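Local coordinates for suppressor protein MPT5 (Saccharomyces cerevisiae, PDB 5BZ1) that binds short sequence elements in the 3'-untranslated regions of target mRNAs through its Pumilio repeat domain and negatively regulates expression of HO, at residues L244-L247 / S248-F252; K259-K262 / K263-I267; L299-I302 / D303-V307. All blocks are in the same frame, centred on the assembly; numbering follows the deposited sequence.

The three contacts sit in neighbouring helices near the C-terminal end of the Pumilio repeat domain, and all lie on the same side of the chain's centre. Interactions 1 and 2 belong to Pumilio repeat 7, with centres about 17 Å apart and no direct touch. Interaction 3 joins them: Phe305 CZ comes within 3.7 Å of Ser248 OG and 3.9 Å of Ile261 CD1, while Leu244 CD2 of interaction 1 packs on Ile304 CD1 at 3.7 Å. Interaction 1 alone reaches the RNA, through Lys251 and Phe252. The nearest atom of interaction 2 is about 7 Å from the bound RNA. For interaction 3 the nearest atom is about 10 Å from the bound RNA.

Interaction 1 (L244-L247 / S248-F252); sequences LCQL and SCLKF. With nucleotides of chain B.
Ser248 bonds to Leu244 through both its backbone and its side chain. Its N and OG meet Leu244 O at 3.1 Å and 2.7 Å, coming from opposite faces of the carbonyl plane. With OG beside its own backbone N (chi1 -64°), the hydroxyl folds back onto the preceding turn, as suits a small polar residue buried against Phe305. Were an alanine in its place, Leu244 O would probably keep only the hydrogen bond from the backbone N, and a small gap would be likely beside Phe305.

The remaining backbone bonds change register as the helix ends: Cys249 N bonds to Gln246 O, three residues back, at 2.9 Å, well above that carbonyl's plane, and only weakly to Cys245 O. Leu250 N takes the same three-residue step to Leu247 O, also weakly.

Packing is lighter. The Gln246 chain bends at chi2 (51°), carrying its amide OE1 across Leu250 to lie 3.5 Å from methyl CD2, without a hydrogen bond; glutamine suits this exposed position.

Beyond the turn the chain reaches the RNA. Lys251 NZ donates to O2' of G2 of chain B at 3.1 Å, and its CD lies over one face of the Phe252 ring. O2 of U3 of chain B lies at that ring's edge, near its plane, 3.1 Å from Phe252 CD1. This helix end and loop are part of the three-helix Pumilio repeat, here repeat 7, whose second helix lines the RNA-binding surface.

Interaction 2 (K259-K262 / K263-I267); sequences KFIK and KLFRI
Phe260 meets Leu264 and Ile261 meets Phe265, two i to i+4 pairs on helix 253-273, the long helix of Pumilio repeat 7 in this alpha-helical repeat fold. In the first pair the side chains run obliquely to one another, and ring atom Phe260 CE2 touches Leu264 CD1 at 3.8 Å. In the second they lie alongside, pointing the same way: Ile261 CG2, anti to its own nitrogen because CG1 takes the place beside it (chi1 -69°), reaches Phe265 CE2 at 3.6 Å. A beta-branched residue suits this place, since one branch meets the ring while the other, ending in CD1, extends to Phe305.

Beneath these pairs, backbone bonds set the spacing. Leu264 N donates to Phe260 O at 3.0 Å, holding the first pair one turn apart, and the bond from Phe265 N does the same for the second.

Further out, neighbouring helices cover the apolar groups. Leu233 and Ile297 pack on Phe260, Leu325 lies against both Ile261 and Phe265, and the ring of Tyr331 meets that of Phe265. Lysines, whose long chains can reach across to the preceding helices, suit the partly covered flank: Lys259 forms a salt bridge with Asp224, and Lys263 one with Asp229 as well as a hydrogen bond to Leu223 O.

The straightest of the four backbone bonds between 259-262 and 263-267 runs from Phe265 N to Ile261 O, 3.0 Å long, with an N-H...O angle of 168° and the donor in the carbonyl plane.

Interaction 3 (L299-I302 / D303-V307); sequences LTTI and DIFTV
Ile302 O is gripped twice by Thr306, by OG1 at 2.6 Å and by N at 2.9 Å, the two donors arriving from opposite faces of the carbonyl plane. OG1 stands beside its own backbone N (chi1 -62°), which turns the hydroxyl back along the helix and satisfies it there, while the side chain packs on Leu368 and Leu371. Threonine suits such a place because its hydroxyl can bond within its own helix.

A second pair runs along another flank. Thr301 and Phe305 lie side by side, with the methyl Thr301 CG2 3.9 Å from ring atom Phe305 CE2; Thr301 OG1 bonds to Ile297 O, leaving CG2 for the apolar contact. Phe305 N donates almost straight to Thr301 O at 3.0 Å (N-H...O 170°).

These turns close helix 288-307, an element of the all-helical Pumilio domain packed between helix 244-248 and helix 354-375. Leu244 covers Thr301, Ile304 and Phe305, whereas Phe361 rests on Ile302.

Ile304 N bonds to Thr300 O at 3.1 Å. On the more open margin Asp303 suits its partly exposed position: its carboxylate forms a salt bridge through OD1 with Lys364 NZ of helix 354-375.

Interaction 1 (L244-L247 / S248-F252)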
loop_
_atom_site.group_PDB
_atom_site.type_symbol
_atom_site.label_atom_id
_atom_site.label_comp_id
_atom_site.label_asym_id
_atom_site.label_seq_id
_atom_site.Cartn_x
_atom_site.Cartn_y
_atom_site.Cartn_z
ATOM N N LEU A 244 10.898 23.049 -3.502
ATOM C CA LEU A 244 11.799 21.910 -3.666
ATOM C C LEU A 244 12.944 21.917 -2.657
ATOM O O LEU A 244 13.323 20.868 -2.134
ATOM C CB LEU A 244 12.343 21.851 -5.094
ATOM C CG LEU A 244 13.099 20.583 -5.484
ATOM C CD1 LEU A 244 12.191 19.374 -5.345
ATOM C CD2 LEU A 244 13.659 20.679 -6.904
ATOM N N CYS A 245 13.485 23.097 -2.373
ATOM C CA CYS A 245 14.578 23.208 -1.413
ATOM C C CYS A 245 14.130 22.876 0.010
ATOM O O CYS A 245 14.795 22.112 0.714
ATOM C CB CYS A 245 15.206 24.600 -1.453
ATOM S SG CYS A 245 16.472 24.846 -0.184
ATOM N N GLN A 246 13.004 23.445 0.431
ATOM C CA GLN A 246 12.492 23.177 1.772
ATOM C C GLN A 246 12.110 21.710 1.970
ATOM O O GLN A 246 12.426 21.121 3.005
ATOM C CB GLN A 246 11.302 24.076 2.103
ATOM C CG GLN A 246 10.788 23.898 3.529
ATOM C CD GLN A 246 11.896 23.993 4.572
ATOM O OE1 GLN A 246 12.254 23.000 5.211
ATOM N NE2 GLN A 246 12.445 25.192 4.746
ATOM N N LEU A 247 11.433 21.129 0.981
ATOM C CA LEU A 247 11.030 19.723 1.046
ATOM C C LEU A 247 12.253 18.812 1.159
ATOM O O LEU A 247 12.223 17.803 1.861
ATOM C CB LEU A 247 10.190 19.341 -0.176
ATOM C CG LEU A 247 8.790 19.954 -0.270
ATOM C CD1 LEU A 247 8.181 19.718 -1.644
ATOM C CD2 LEU A 247 7.875 19.406 0.817
ATOM N N SER A 248 13.327 19.190 0.472
ATOM C CA SER A 248 14.591 18.467 0.539
ATOM C C SER A 248 15.207 18.511 1.937
ATOM O O SER A 248 16.011 17.650 2.291
ATOM C CB SER A 248 15.584 19.047 -0.472
ATOM O OG SER A 248 15.126 18.877 -1.796
ATOM N N CYS A 249 14.836 19.521 2.721
ATOM C CA CYS A 249 15.408 19.708 4.051
ATOM C C CYS A 249 14.511 19.202 5.181
ATOM O O CYS A 249 14.729 19.536 6.347
ATOM C CB CYS A 249 15.752 21.178 4.284
ATOM S SG CYS A 249 16.996 21.819 3.138
ATOM N N LEU A 250 13.515 18.390 4.846
ATOM C CA LEU A 250 12.640 17.815 5.869
ATOM C C LEU A 250 12.824 16.300 5.960
ATOM O O LEU A 250 13.126 15.651 4.961
ATOM C CB LEU A 250 11.180 18.190 5.607
ATOM C CG LEU A 250 10.882 19.690 5.668
ATOM C CD1 LEU A 250 9.474 19.994 5.183
ATOM C CD2 LEU A 250 11.082 20.229 7.081
ATOM N N LYS A 251 12.646 15.750 7.159
ATOM C CA LYS A 251 12.935 14.342 7.430
ATOM C C LYS A 251 12.272 13.363 6.459
ATOM O O LYS A 251 12.927 12.465 5.924
ATOM C CB LYS A 251 12.518 13.988 8.858
ATOM C CG LYS A 251 12.900 12.575 9.299
ATOM C CD LYS A 251 12.149 12.183 10.563
ATOM C CE LYS A 251 13.013 11.368 11.516
ATOM N NZ LYS A 251 13.526 10.106 10.925
ATOM N N PHE A 252 10.973 13.532 6.242
ATOM C CA PHE A 252 10.221 12.563 5.459
ATOM C C PHE A 252 10.221 12.875 3.962
ATOM O O PHE A 252 10.490 11.998 3.149
ATOM C CB PHE A 252 8.797 12.419 6.007
ATOM C CG PHE A 252 8.747 12.036 7.465
ATOM C CD1 PHE A 252 9.103 10.754 7.872
ATOM C CD2 PHE A 252 8.346 12.954 8.427
ATOM C CE1 PHE A 252 9.066 10.396 9.216
ATOM C CE2 PHE A 252 8.304 12.607 9.771
ATOM C CZ PHE A 252 8.665 11.325 10.167
ATOM P P U B 3 16.401 7.429 11.043
ATOM O OP1 U B 3 15.694 7.369 12.349
ATOM O OP2 U B 3 17.460 6.423 10.762
ATOM O "O5'" U B 3 15.325 7.373 9.867
ATOM C "C5'" U B 3 14.494 6.240 9.676
ATOM C "C4'" U B 3 13.042 6.637 9.634
ATOM O "O4'" U B 3 12.810 7.606 8.579
ATOM C "C3'" U B 3 12.050 5.525 9.341
ATOM O "O3'" U B 3 11.776 4.747 10.493
ATOM C "C2'" U B 3 10.838 6.289 8.818
ATOM O "O2'" U B 3 10.074 6.818 9.893
ATOM C "C1'" U B 3 11.502 7.457 8.072
ATOM N N1 U B 3 11.574 7.229 6.612
ATOM C C2 U B 3 10.456 7.571 5.864
ATOM O O2 U B 3 9.441 8.032 6.359
ATOM N N3 U B 3 10.563 7.342 4.514
ATOM C C4 U B 3 11.656 6.820 3.852
ATOM O O4 U B 3 11.599 6.670 2.627
ATOM C C5 U B 3 12.774 6.499 4.694
ATOM C C6 U B 3 12.705 6.708 6.018
ATOM P P G B 2 21.927 8.441 10.842
ATOM O OP1 G B 2 21.431 7.800 12.082
ATOM O OP2 G B 2 22.655 7.636 9.828
ATOM O "O5'" G B 2 20.688 9.122 10.118
ATOM C "C5'" G B 2 19.973 10.180 10.736
ATOM C "C4'" G B 2 18.689 10.455 10.006
ATOM O "O4'" G B 2 18.981 10.943 8.676
ATOM C "C3'" G B 2 17.803 9.246 9.768
ATOM O "O3'" G B 2 17.032 8.904 10.905
ATOM C "C2'" G B 2 16.975 9.670 8.561
ATOM O "O2'" G B 2 15.895 10.506 8.951
ATOM C "C1'" G B 2 17.986 10.511 7.775
ATOM N N9 G B 2 18.630 9.743 6.691
ATOM C C8 G B 2 19.577 8.748 6.789
ATOM N N7 G B 2 19.927 8.275 5.623
ATOM C C5 G B 2 19.173 8.989 4.701
ATOM C C6 G B 2 19.121 8.916 3.284
ATOM O O6 G B 2 19.757 8.180 2.524
ATOM N N1 G B 2 18.216 9.831 2.763
ATOM C C2 G B 2 17.457 10.700 3.510
ATOM N N2 G B 2 16.635 11.511 2.830
ATOM N N3 G B 2 17.492 10.776 4.828
ATOM C C4 G B 2 18.365 9.897 5.352
#

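Interaction 2 (K259-K262 / K263-I267)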
loop_
_atom_site.group_PDB
_atom_site.type_symbol
_atom_site.label_atom_id
_atom_site.label_comp_id
_atom_site.label_asym_id
_atom_site.label_seq_id
_atom_site.Cartn_x
_atom_site.Cartn_y
_atom_site.Cartn_z
ATOM N N LYS A 259 13.969 9.945 -4.363
ATOM C CA LYS A 259 13.360 8.950 -5.233
ATOM C C LYS A 259 12.946 9.585 -6.558
ATOM O O LYS A 259 13.073 8.969 -7.614
ATOM C CB LYS A 259 12.154 8.296 -4.563
ATOM C CG LYS A 259 11.571 7.156 -5.385
ATOM C CD LYS A 259 10.660 6.284 -4.560
ATOM C CE LYS A 259 10.318 4.996 -5.293
ATOM N NZ LYS A 259 11.457 4.039 -5.338
ATOM N N PHE A 260 12.467 10.823 -6.492
ATOM C CA PHE A 260 12.058 11.560 -7.680
ATOM C C PHE A 260 13.259 11.797 -8.597
ATOM O O PHE A 260 13.188 11.573 -9.807
ATOM C CB PHE A 260 11.415 12.889 -7.273
ATOM C CG PHE A 260 10.856 13.679 -8.426
ATOM C CD1 PHE A 260 9.662 13.305 -9.027
ATOM C CD2 PHE A 260 11.516 14.807 -8.898
ATOM C CE1 PHE A 260 9.142 14.032 -10.087
ATOM C CE2 PHE A 260 11.000 15.541 -9.956
ATOM C CZ PHE A 260 9.813 15.150 -10.552
ATOM N N ILE A 261 14.365 12.241 -8.006
ATOM C CA ILE A 261 15.589 12.510 -8.753
ATOM C C ILE A 261 16.156 11.241 -9.396
ATOM O O ILE A 261 16.502 11.245 -10.582
ATOM C CB ILE A 261 16.646 13.191 -7.865
ATOM C CG1 ILE A 261 16.202 14.615 -7.522
ATOM C CG2 ILE A 261 18.008 13.220 -8.555
ATOM C CD1 ILE A 261 17.079 15.311 -6.492
ATOM N N LYS A 262 16.254 10.166 -8.617
ATOM C CA LYS A 262 16.714 8.880 -9.139
ATOM C C LYS A 262 15.828 8.394 -10.287
ATOM O O LYS A 262 16.315 7.796 -11.246
ATOM C CB LYS A 262 16.759 7.823 -8.031
ATOM C CG LYS A 262 17.874 8.022 -7.005
ATOM C CD LYS A 262 17.934 6.849 -6.030
ATOM C CE LYS A 262 17.893 7.326 -4.585
ATOM N NZ LYS A 262 17.878 6.189 -3.619
ATOM N N LYS A 263 14.529 8.656 -10.184
ATOM C CA LYS A 263 13.588 8.263 -11.226
ATOM C C LYS A 263 13.866 9.016 -12.528
ATOM O O LYS A 263 13.817 8.438 -13.615
ATOM C CB LYS A 263 12.150 8.508 -10.773
ATOM C CG LYS A 263 11.116 8.001 -11.761
ATOM C CD LYS A 263 9.699 8.225 -11.270
ATOM C CE LYS A 263 8.699 7.701 -12.285
ATOM N NZ LYS A 263 8.866 6.241 -12.537
ATOM N N LEU A 264 14.158 10.308 -12.406
ATOM C CA LEU A 264 14.506 11.135 -13.558
ATOM C C LEU A 264 15.755 10.599 -14.254
ATOM O O LEU A 264 15.781 10.454 -15.477
ATOM C CB LEU A 264 14.731 12.588 -13.129
ATOM C CG LEU A 264 13.512 13.402 -12.693
ATOM C CD1 LEU A 264 13.931 14.774 -12.205
ATOM C CD2 LEU A 264 12.516 13.535 -13.833
ATOM N N PHE A 265 16.783 10.312 -13.461
ATOM C CA PHE A 265 18.033 9.763 -13.968
ATOM C C PHE A 265 17.807 8.440 -14.697
ATOM O O PHE A 265 18.313 8.235 -15.799
ATOM C CB PHE A 265 19.015 9.551 -12.815
ATOM C CG PHE A 265 19.760 10.795 -12.404
ATOM C CD1 PHE A 265 20.220 11.698 -13.356
ATOM C CD2 PHE A 265 20.010 11.053 -11.063
ATOM C CE1 PHE A 265 20.918 12.839 -12.975
ATOM C CE2 PHE A 265 20.704 12.189 -10.675
ATOM C CZ PHE A 265 21.157 13.084 -11.633
ATOM N N ARG A 266 17.040 7.548 -14.079
ATOM C CA ARG A 266 16.821 6.214 -14.635
ATOM C C ARG A 266 16.074 6.246 -15.972
ATOM O O ARG A 266 16.388 5.480 -16.887
ATOM C CB ARG A 266 16.081 5.325 -13.633
ATOM C CG ARG A 266 16.046 3.863 -14.038
ATOM C CD ARG A 266 15.551 2.975 -12.910
ATOM N NE ARG A 266 15.948 1.584 -13.111
ATOM C CZ ARG A 266 15.631 0.590 -12.289
ATOM N NH1 ARG A 266 14.903 0.828 -11.206
ATOM N NH2 ARG A 266 16.039 -0.644 -12.551
ATOM N N ILE A 267 15.089 7.133 -16.076
ATOM C CA ILE A 267 14.326 7.286 -17.312
ATOM C C ILE A 267 15.215 7.766 -18.458
ATOM O O ILE A 267 15.201 7.196 -19.549
ATOM C CB ILE A 267 13.147 8.265 -17.129
ATOM C CG1 ILE A 267 12.003 7.583 -16.377
ATOM C CG2 ILE A 267 12.645 8.758 -18.471
ATOM C CD1 ILE A 267 10.853 8.507 -16.032
#

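Interaction 3 (L299-I302 / D303-V307)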
loop_
_atom_site.group_PDB
_atom_site.type_symbol
_atom_site.label_atom_id
_atom_site.label_comp_id
_atom_site.label_asym_id
_atom_site.label_seq_id
_atom_site.Cartn_x
_atom_site.Cartn_y
_atom_site.Cartn_z
ATOM N N LEU A 299 17.050 19.370 -15.481
ATOM C CA LEU A 299 17.806 20.605 -15.669
ATOM C C LEU A 299 17.321 21.702 -14.721
ATOM O O LEU A 299 18.124 22.412 -14.115
ATOM C CB LEU A 299 17.700 21.080 -17.120
ATOM C CG LEU A 299 18.352 20.216 -18.198
ATOM C CD1 LEU A 299 18.136 20.826 -19.576
ATOM C CD2 LEU A 299 19.833 20.052 -17.913
ATOM N N THR A 300 16.004 21.828 -14.596
ATOM C CA THR A 300 15.403 22.792 -13.680
ATOM C C THR A 300 15.761 22.458 -12.227
ATOM O O THR A 300 16.005 23.351 -11.413
ATOM C CB THR A 300 13.874 22.836 -13.852
ATOM O OG1 THR A 300 13.553 23.021 -15.237
ATOM C CG2 THR A 300 13.267 23.968 -13.032
ATOM N N THR A 301 15.795 21.166 -11.913
ATOM C CA THR A 301 16.155 20.694 -10.578
ATOM C C THR A 301 17.616 21.023 -10.245
ATOM O O THR A 301 17.936 21.394 -9.113
ATOM C CB THR A 301 15.907 19.179 -10.433
ATOM O OG1 THR A 301 14.502 18.908 -10.539
ATOM C CG2 THR A 301 16.412 18.670 -9.088
ATOM N N ILE A 302 18.496 20.888 -11.236
ATOM C CA ILE A 302 19.908 21.210 -11.054
ATOM C C ILE A 302 20.067 22.706 -10.781
ATOM O O ILE A 302 20.871 23.104 -9.936
ATOM C CB ILE A 302 20.758 20.792 -12.274
ATOM C CG1 ILE A 302 20.685 19.280 -12.487
ATOM C CG2 ILE A 302 22.212 21.208 -12.098
ATOM C CD1 ILE A 302 21.443 18.787 -13.709
ATOM N N ASP A 303 19.295 23.524 -11.492
ATOM C CA ASP A 303 19.292 24.972 -11.287
ATOM C C ASP A 303 18.896 25.336 -9.852
ATOM O O ASP A 303 19.532 26.172 -9.214
ATOM C CB ASP A 303 18.336 25.653 -12.272
ATOM C CG ASP A 303 18.852 25.644 -13.705
ATOM O OD1 ASP A 303 20.072 25.466 -13.904
ATOM O OD2 ASP A 303 18.030 25.829 -14.632
ATOM N N ILE A 304 17.840 24.699 -9.355
ATOM C CA ILE A 304 17.338 24.959 -8.011
ATOM C C ILE A 304 18.356 24.559 -6.939
ATOM O O ILE A 304 18.624 25.322 -6.010
ATOM C CB ILE A 304 16.011 24.219 -7.767
ATOM C CG1 ILE A 304 14.925 24.745 -8.709
ATOM C CG2 ILE A 304 15.570 24.357 -6.320
ATOM C CD1 ILE A 304 13.617 23.978 -8.625
ATOM N N PHE A 305 18.922 23.364 -7.077
ATOM C CA PHE A 305 19.943 22.882 -6.152
ATOM C C PHE A 305 21.220 23.717 -6.223
ATOM O O PHE A 305 21.947 23.832 -5.239
ATOM C CB PHE A 305 20.258 21.409 -6.422
ATOM C CG PHE A 305 19.296 20.455 -5.776
ATOM C CD1 PHE A 305 19.761 19.426 -4.972
ATOM C CD2 PHE A 305 17.926 20.589 -5.962
ATOM C CE1 PHE A 305 18.878 18.541 -4.369
ATOM C CE2 PHE A 305 17.040 19.708 -5.359
ATOM C CZ PHE A 305 17.519 18.686 -4.564
ATOM N N THR A 306 21.489 24.294 -7.389
ATOM C CA THR A 306 22.653 25.161 -7.557
ATOM C C THR A 306 22.452 26.485 -6.816
ATOM O O THR A 306 23.326 26.925 -6.065
ATOM C CB THR A 306 22.958 25.424 -9.044
ATOM O OG1 THR A 306 23.263 24.185 -9.696
ATOM C CG2 THR A 306 24.144 26.372 -9.196
ATOM N N VAL A 307 21.299 27.113 -7.031
ATOM C CA VAL A 307 20.952 28.351 -6.344
ATOM C C VAL A 307 20.951 28.165 -4.823
ATOM O O VAL A 307 21.451 29.015 -4.084
ATOM C CB VAL A 307 19.583 28.890 -6.821
ATOM C CG1 VAL A 307 19.113 30.040 -5.947
ATOM C CG2 VAL A 307 19.657 29.336 -8.281
#